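Local coordinates for protein ACDH-11, isoform b (Caenorhabditis elegans, PDB 4Y9J), which is a flavin-adenine dinucleotide-binding member of the acyl-CoA dehydrogenase family, assembled from four chains, at residues A226-V231 against Q282-E287; E517-S522 against E578-D583. One frame throughout, in Å; residues are numbered along the deposited sequence.

Contact 1 (A226-V231 against Q282-E287); sequences AVDADV and QLPTAE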
loop_
_atom_site.group_PDB
_atom_site.type_symbol
_atom_site.label_atom_id
_atom_site.label_comp_id
_atom_site.label_asym_id
_atom_site.label_seq_id
_atom_site.Cartn_x
_atom_site.Cartn_y
_atom_site.Cartn_z
ATOM N N ALA B 226 6.309 0.021 -21.807
ATOM C CA ALA B 226 6.445 -1.420 -22.071
ATOM C C ALA B 226 7.885 -1.824 -22.006
ATOM O O ALA B 226 8.432 -2.459 -22.928
ATOM C CB ALA B 226 5.825 -1.795 -23.413
ATOM N N VAL B 227 8.549 -1.472 -20.891
ATOM C CA VAL B 227 9.931 -1.927 -20.659
ATOM C C VAL B 227 10.097 -3.442 -20.381
ATOM O O VAL B 227 11.202 -3.915 -20.255
ATOM C CB VAL B 227 10.640 -1.100 -19.528
ATOM C CG1 VAL B 227 11.079 0.238 -20.025
ATOM C CG2 VAL B 227 9.799 -0.945 -18.326
ATOM N N ASP B 228 8.993 -4.169 -20.319
ATOM C CA ASP B 228 8.983 -5.605 -20.400
ATOM C C ASP B 228 9.177 -6.122 -21.902
ATOM O O ASP B 228 9.200 -7.354 -22.109
ATOM C CB ASP B 228 7.665 -6.143 -19.909
ATOM C CG ASP B 228 6.510 -5.610 -20.708
ATOM O OD1 ASP B 228 6.307 -4.364 -20.800
ATOM O OD2 ASP B 228 5.749 -6.415 -21.261
ATOM N N ALA B 229 9.281 -5.214 -22.868
ATOM C CA ALA B 229 9.433 -5.608 -24.285
ATOM C C ALA B 229 10.818 -6.229 -24.562
ATOM O O ALA B 229 11.717 -6.180 -23.702
ATOM C CB ALA B 229 9.283 -4.414 -25.149
ATOM N N ASP B 230 10.984 -6.823 -25.740
ATOM C CA ASP B 230 12.220 -7.499 -26.070
ATOM C C ASP B 230 13.224 -6.630 -26.787
ATOM O O ASP B 230 14.436 -6.836 -26.643
ATOM C CB ASP B 230 11.882 -8.750 -26.875
ATOM C CG ASP B 230 10.830 -9.572 -26.173
ATOM O OD1 ASP B 230 11.258 -10.300 -25.267
ATOM O OD2 ASP B 230 9.583 -9.396 -26.454
ATOM N N VAL B 231 12.733 -5.705 -27.609
ATOM C CA VAL B 231 13.566 -4.781 -28.378
ATOM C C VAL B 231 12.956 -3.391 -28.321
ATOM O O VAL B 231 11.815 -3.197 -27.903
ATOM C CB VAL B 231 13.713 -5.193 -29.863
ATOM C CG1 VAL B 231 14.454 -6.502 -30.002
ATOM C CG2 VAL B 231 12.357 -5.229 -30.545
ATOM N N GLN B 282 -1.757 0.101 -15.847
ATOM C CA GLN B 282 -1.453 -1.269 -16.176
ATOM C C GLN B 282 -0.083 -1.412 -16.814
ATOM O O GLN B 282 0.587 -2.452 -16.649
ATOM C CB GLN B 282 -2.491 -1.887 -17.155
ATOM C CG GLN B 282 -3.970 -1.584 -16.890
ATOM C CD GLN B 282 -4.442 -0.275 -17.534
ATOM O OE1 GLN B 282 -3.683 0.652 -17.784
ATOM N NE2 GLN B 282 -5.689 -0.224 -17.787
ATOM N N LEU B 283 0.281 -0.398 -17.586
ATOM C CA LEU B 283 1.465 -0.396 -18.452
ATOM C C LEU B 283 2.735 0.029 -17.697
ATOM O O LEU B 283 2.746 1.090 -17.079
ATOM C CB LEU B 283 1.157 0.581 -19.601
ATOM C CG LEU B 283 2.288 0.965 -20.503
ATOM C CD1 LEU B 283 2.596 -0.177 -21.438
ATOM C CD2 LEU B 283 1.824 2.142 -21.362
ATOM N N PRO B 284 3.836 -0.732 -17.798
ATOM C CA PRO B 284 4.998 -0.200 -17.090
ATOM C C PRO B 284 5.699 0.859 -17.923
ATOM O O PRO B 284 6.122 0.551 -19.041
ATOM C CB PRO B 284 5.891 -1.399 -16.940
ATOM C CG PRO B 284 5.364 -2.400 -17.895
ATOM C CD PRO B 284 3.976 -2.133 -18.169
ATOM N N THR B 285 5.727 2.069 -17.462
ATOM C CA THR B 285 6.427 3.144 -18.176
ATOM C C THR B 285 7.526 3.616 -17.266
ATOM O O THR B 285 7.292 4.053 -16.135
ATOM C CB THR B 285 5.456 4.294 -18.569
ATOM O OG1 THR B 285 4.382 3.815 -19.398
ATOM C CG2 THR B 285 6.189 5.458 -19.209
ATOM N N ALA B 286 8.764 3.568 -17.752
ATOM C CA ALA B 286 9.935 3.915 -16.958
ATOM C C ALA B 286 10.687 5.084 -17.481
ATOM O O ALA B 286 10.547 5.498 -18.659
ATOM C CB ALA B 286 10.881 2.686 -16.933
ATOM N N GLU B 287 11.549 5.622 -16.647
ATOM C CA GLU B 287 12.654 6.442 -17.097
ATOM C C GLU B 287 13.895 5.551 -17.160
ATOM O O GLU B 287 14.184 4.816 -16.201
ATOM C CB GLU B 287 12.933 7.588 -16.137
ATOM C CG GLU B 287 11.712 8.484 -15.930
ATOM C CD GLU B 287 11.840 9.513 -14.824
ATOM O OE1 GLU B 287 12.989 9.814 -14.367
ATOM O OE2 GLU B 287 10.733 10.010 -14.447
#
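Val227 sets its two methyl branches against the single methyl of Ala286, CG1 at 3.9 Å and CG2 at 4.0 Å from Ala286 CB. A chi1 of -77° places CG1 anti to the carbonyl carbon; CG2, on the other branch, also comes to 4.2 Å from Pro284 CB. Asp228 crosses Pro284 at about a right angle, with OD1 lying 3.6 Å from ring atom CG, while OD2 is held elsewhere by Lys102 and Trp98. Leu283 CD1 is 4.1 Å from Ala226 CB and 3.7 Å from Ala226 N. That nitrogen donates the one hydrogen bond joining the segments, to Pro284 O at 2.8 Å, and the N-H...O angle of 133° marks it as bent. Ala226 also opens a type I turn closed by Ala229 N. Two residues before Ala226, Ser224 bonds through its backbone to Ala286, so the Ala226-Pro284 bond extends the pairing of strands 214-225 and 285-298 in the middle domain. The chemistry, one backbone bond among methyl and ring carbons, implies a largely apolar, mostly buried join beside the flavin-adenine dinucleotide, which touches Thr285, with the Asp228 carboxylate as its polar edge, held by Lys102.

Contact 2 (E517-S522 against E578-D583); sequences ETRIDS and ERVKAD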
loop_
_atom_site.group_PDB
_atom_site.type_symbol
_atom_site.label_atom_id
_atom_site.label_comp_id
_atom_site.label_asym_id
_atom_site.label_seq_id
_atom_site.Cartn_x
_atom_site.Cartn_y
_atom_site.Cartn_z
ATOM N N GLU B 517 1.810 39.082 -42.893
ATOM C CA GLU B 517 0.709 39.296 -41.934
ATOM C C GLU B 517 -0.295 38.119 -41.774
ATOM O O GLU B 517 -1.444 38.329 -41.349
ATOM C CB GLU B 517 -0.084 40.556 -42.309
ATOM C CG GLU B 517 0.733 41.845 -42.574
ATOM C CD GLU B 517 1.787 42.126 -41.505
ATOM O OE1 GLU B 517 1.435 42.195 -40.303
ATOM O OE2 GLU B 517 2.975 42.265 -41.871
ATOM N N THR B 518 0.127 36.907 -42.114
ATOM C CA THR B 518 -0.733 35.718 -42.059
ATOM C C THR B 518 -0.017 34.645 -41.265
ATOM O O THR B 518 1.192 34.451 -41.430
ATOM C CB THR B 518 -1.019 35.252 -43.487
ATOM O OG1 THR B 518 -1.723 36.297 -44.166
ATOM C CG2 THR B 518 -1.820 34.002 -43.546
ATOM N N ARG B 519 -0.736 33.973 -40.368
ATOM C CA ARG B 519 -0.150 32.928 -39.494
ATOM C C ARG B 519 -1.062 31.707 -39.564
ATOM O O ARG B 519 -1.941 31.522 -38.749
ATOM C CB ARG B 519 0.026 33.422 -38.044
ATOM C CG ARG B 519 0.960 34.618 -37.893
ATOM C CD ARG B 519 2.469 34.368 -37.739
ATOM N NE ARG B 519 2.888 33.101 -37.063
ATOM C CZ ARG B 519 3.979 32.957 -36.260
ATOM N NH1 ARG B 519 4.746 34.024 -35.958
ATOM N NH2 ARG B 519 4.318 31.749 -35.719
ATOM N N ILE B 520 -0.829 30.865 -40.571
ATOM C CA ILE B 520 -1.645 29.693 -40.788
ATOM C C ILE B 520 -1.463 28.725 -39.637
ATOM O O ILE B 520 -2.376 27.956 -39.321
ATOM C CB ILE B 520 -1.285 28.998 -42.147
ATOM C CG1 ILE B 520 -2.267 27.872 -42.444
ATOM C CG2 ILE B 520 0.153 28.470 -42.109
ATOM C CD1 ILE B 520 -2.303 27.447 -43.901
ATOM N N ASP B 521 -0.275 28.727 -39.033
ATOM C CA ASP B 521 -0.006 27.916 -37.877
ATOM C C ASP B 521 -1.002 28.159 -36.714
ATOM O O ASP B 521 -1.332 27.228 -35.999
ATOM C CB ASP B 521 1.446 28.093 -37.379
ATOM C CG ASP B 521 1.853 29.552 -37.170
ATOM O OD1 ASP B 521 1.722 30.389 -38.101
ATOM O OD2 ASP B 521 2.440 29.844 -36.108
ATOM N N SER B 522 -1.452 29.409 -36.561
ATOM C CA SER B 522 -2.406 29.815 -35.523
ATOM C C SER B 522 -3.697 29.035 -35.605
ATOM O O SER B 522 -4.304 28.662 -34.569
ATOM C CB SER B 522 -2.713 31.329 -35.603
ATOM O OG SER B 522 -3.257 31.645 -34.337
ATOM N N GLU B 578 -2.400 40.083 -36.546
ATOM C CA GLU B 578 -2.889 41.003 -35.487
ATOM C C GLU B 578 -3.719 40.241 -34.460
ATOM O O GLU B 578 -3.752 40.602 -33.306
ATOM C CB GLU B 578 -3.717 42.180 -36.056
ATOM C CG GLU B 578 -3.017 42.872 -37.194
ATOM C CD GLU B 578 -1.773 43.667 -36.792
ATOM O OE1 GLU B 578 -1.297 43.563 -35.624
ATOM O OE2 GLU B 578 -1.286 44.407 -37.686
ATOM N N ARG B 579 -4.376 39.169 -34.873
ATOM C CA ARG B 579 -5.115 38.414 -33.908
ATOM C C ARG B 579 -4.187 37.784 -32.837
ATOM O O ARG B 579 -4.597 37.590 -31.687
ATOM C CB ARG B 579 -5.938 37.377 -34.607
ATOM C CG ARG B 579 -6.819 36.652 -33.629
ATOM C CD ARG B 579 -7.638 35.653 -34.358
ATOM N NE ARG B 579 -8.497 34.821 -33.537
ATOM C CZ ARG B 579 -9.766 35.069 -33.202
ATOM N NH1 ARG B 579 -10.386 36.181 -33.537
ATOM N NH2 ARG B 579 -10.413 34.112 -32.554
ATOM N N VAL B 580 -2.967 37.381 -33.214
ATOM C CA VAL B 580 -2.019 36.801 -32.210
ATOM C C VAL B 580 -1.794 37.781 -31.056
ATOM O O VAL B 580 -1.777 37.393 -29.882
ATOM C CB VAL B 580 -0.639 36.424 -32.824
ATOM C CG1 VAL B 580 0.316 35.798 -31.760
ATOM C CG2 VAL B 580 -0.891 35.439 -33.924
ATOM N N LYS B 581 -1.641 39.054 -31.374
ATOM C CA LYS B 581 -1.413 40.053 -30.347
ATOM C C LYS B 581 -2.582 40.116 -29.345
ATOM O O LYS B 581 -2.386 40.222 -28.106
ATOM C CB LYS B 581 -1.178 41.395 -30.997
ATOM C CG LYS B 581 -1.121 42.558 -30.000
ATOM C CD LYS B 581 -0.679 43.890 -30.623
ATOM C CE LYS B 581 -0.776 45.057 -29.621
ATOM N NZ LYS B 581 -2.062 45.119 -28.843
ATOM N N ALA B 582 -3.785 39.977 -29.883
ATOM C CA ALA B 582 -5.011 39.949 -29.093
ATOM C C ALA B 582 -5.087 38.690 -28.298
ATOM O O ALA B 582 -5.521 38.743 -27.195
ATOM C CB ALA B 582 -6.254 40.106 -29.976
ATOM N N ASP B 583 -4.733 37.557 -28.881
ATOM C CA ASP B 583 -4.685 36.279 -28.142
ATOM C C ASP B 583 -3.765 36.440 -26.945
ATOM O O ASP B 583 -4.105 36.009 -25.867
ATOM C CB ASP B 583 -4.236 35.059 -28.969
ATOM C CG ASP B 583 -5.144 34.755 -30.178
ATOM O OD1 ASP B 583 -6.327 35.120 -30.195
ATOM O OD2 ASP B 583 -4.627 34.186 -31.203
HETATM O O HOH W 1 -2.789 40.890 -39.454
HETATM O O HOH W 2 -4.437 33.824 -33.869
#
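The guanidinium of Arg519, whose aliphatic chain packs against Val580, carries the carboxylate of Asp521 at its edge and in its plane. The grip is side-on: NE meets Asp521 OD1 at 3.1 Å (N-H...O 157°) and NH2 meets Asp521 OD2 at 2.7 Å (164°), each oxygen being approached from its syn side. Two bonds to two atoms hold the flat groups nearly coplanar and fix the rotation of both. Pro352 of the second subunit packs on both residues. Further back along the side chain, Arg519 CG is anti to the carbonyl carbon (chi1 -61°) and comes within 4.5 Å of Val580 CG2, a loose apolar touch; Ser522 OG also approaches that methyl.

Polar links between the segments run through water. Ser522 OG and Asp583 OD2, too far apart to bond directly at 4.3 Å, share one water. Its bond to Asp583 OD2, to which it gives a hydrogen, is clear at 2.7 Å; the 2.5 Å to Ser522 OG is short and its detail doubtful, the direction undecided. Both side chains also reach the second subunit: Ser522 bonds to Thr356 there, and Asp583 forms a salt bridge with its Arg560. Another water accepts from Glu578 N at 3.0 Å, in the first turn of helix 577-587, and makes only a weak bond to Glu517 O. At the solvent-exposed end, Glu517 OE1 and Glu578 OE2 are 4.4 Å apart; this like-charge proximity probably disfavours having both fully ionised.

Direct backbone bonds tie Glu517 to Ser577, first residue of the helix, and Arg519 to Phe575 just before it. The site is thus a loop-to-helix junction in the helical C-terminal region, where the loop between helices 486-512 and 524-545 meets the start of helix 577-587 at a subunit interface.

Overall arrangement
Contact 1 is core and contact 2 only partly buried: five of six touching residues are buried in the first, three of six in the second, and their centres lie 18 and 31 Å from that of the chain. They share no element. Contact 1 joins the turn after strand 214-225 to the start of strand 285-298 in the middle domain, whereas contact 2 joins a loop and a helix of the C-terminal helical region. The chemistry follows: a direct backbone bond with apolar packing in one, waters and charged groups in the other. No other chain touches contact 1, but contact 2 borders a second subunit. Their nearest atoms are about 29 Å apart.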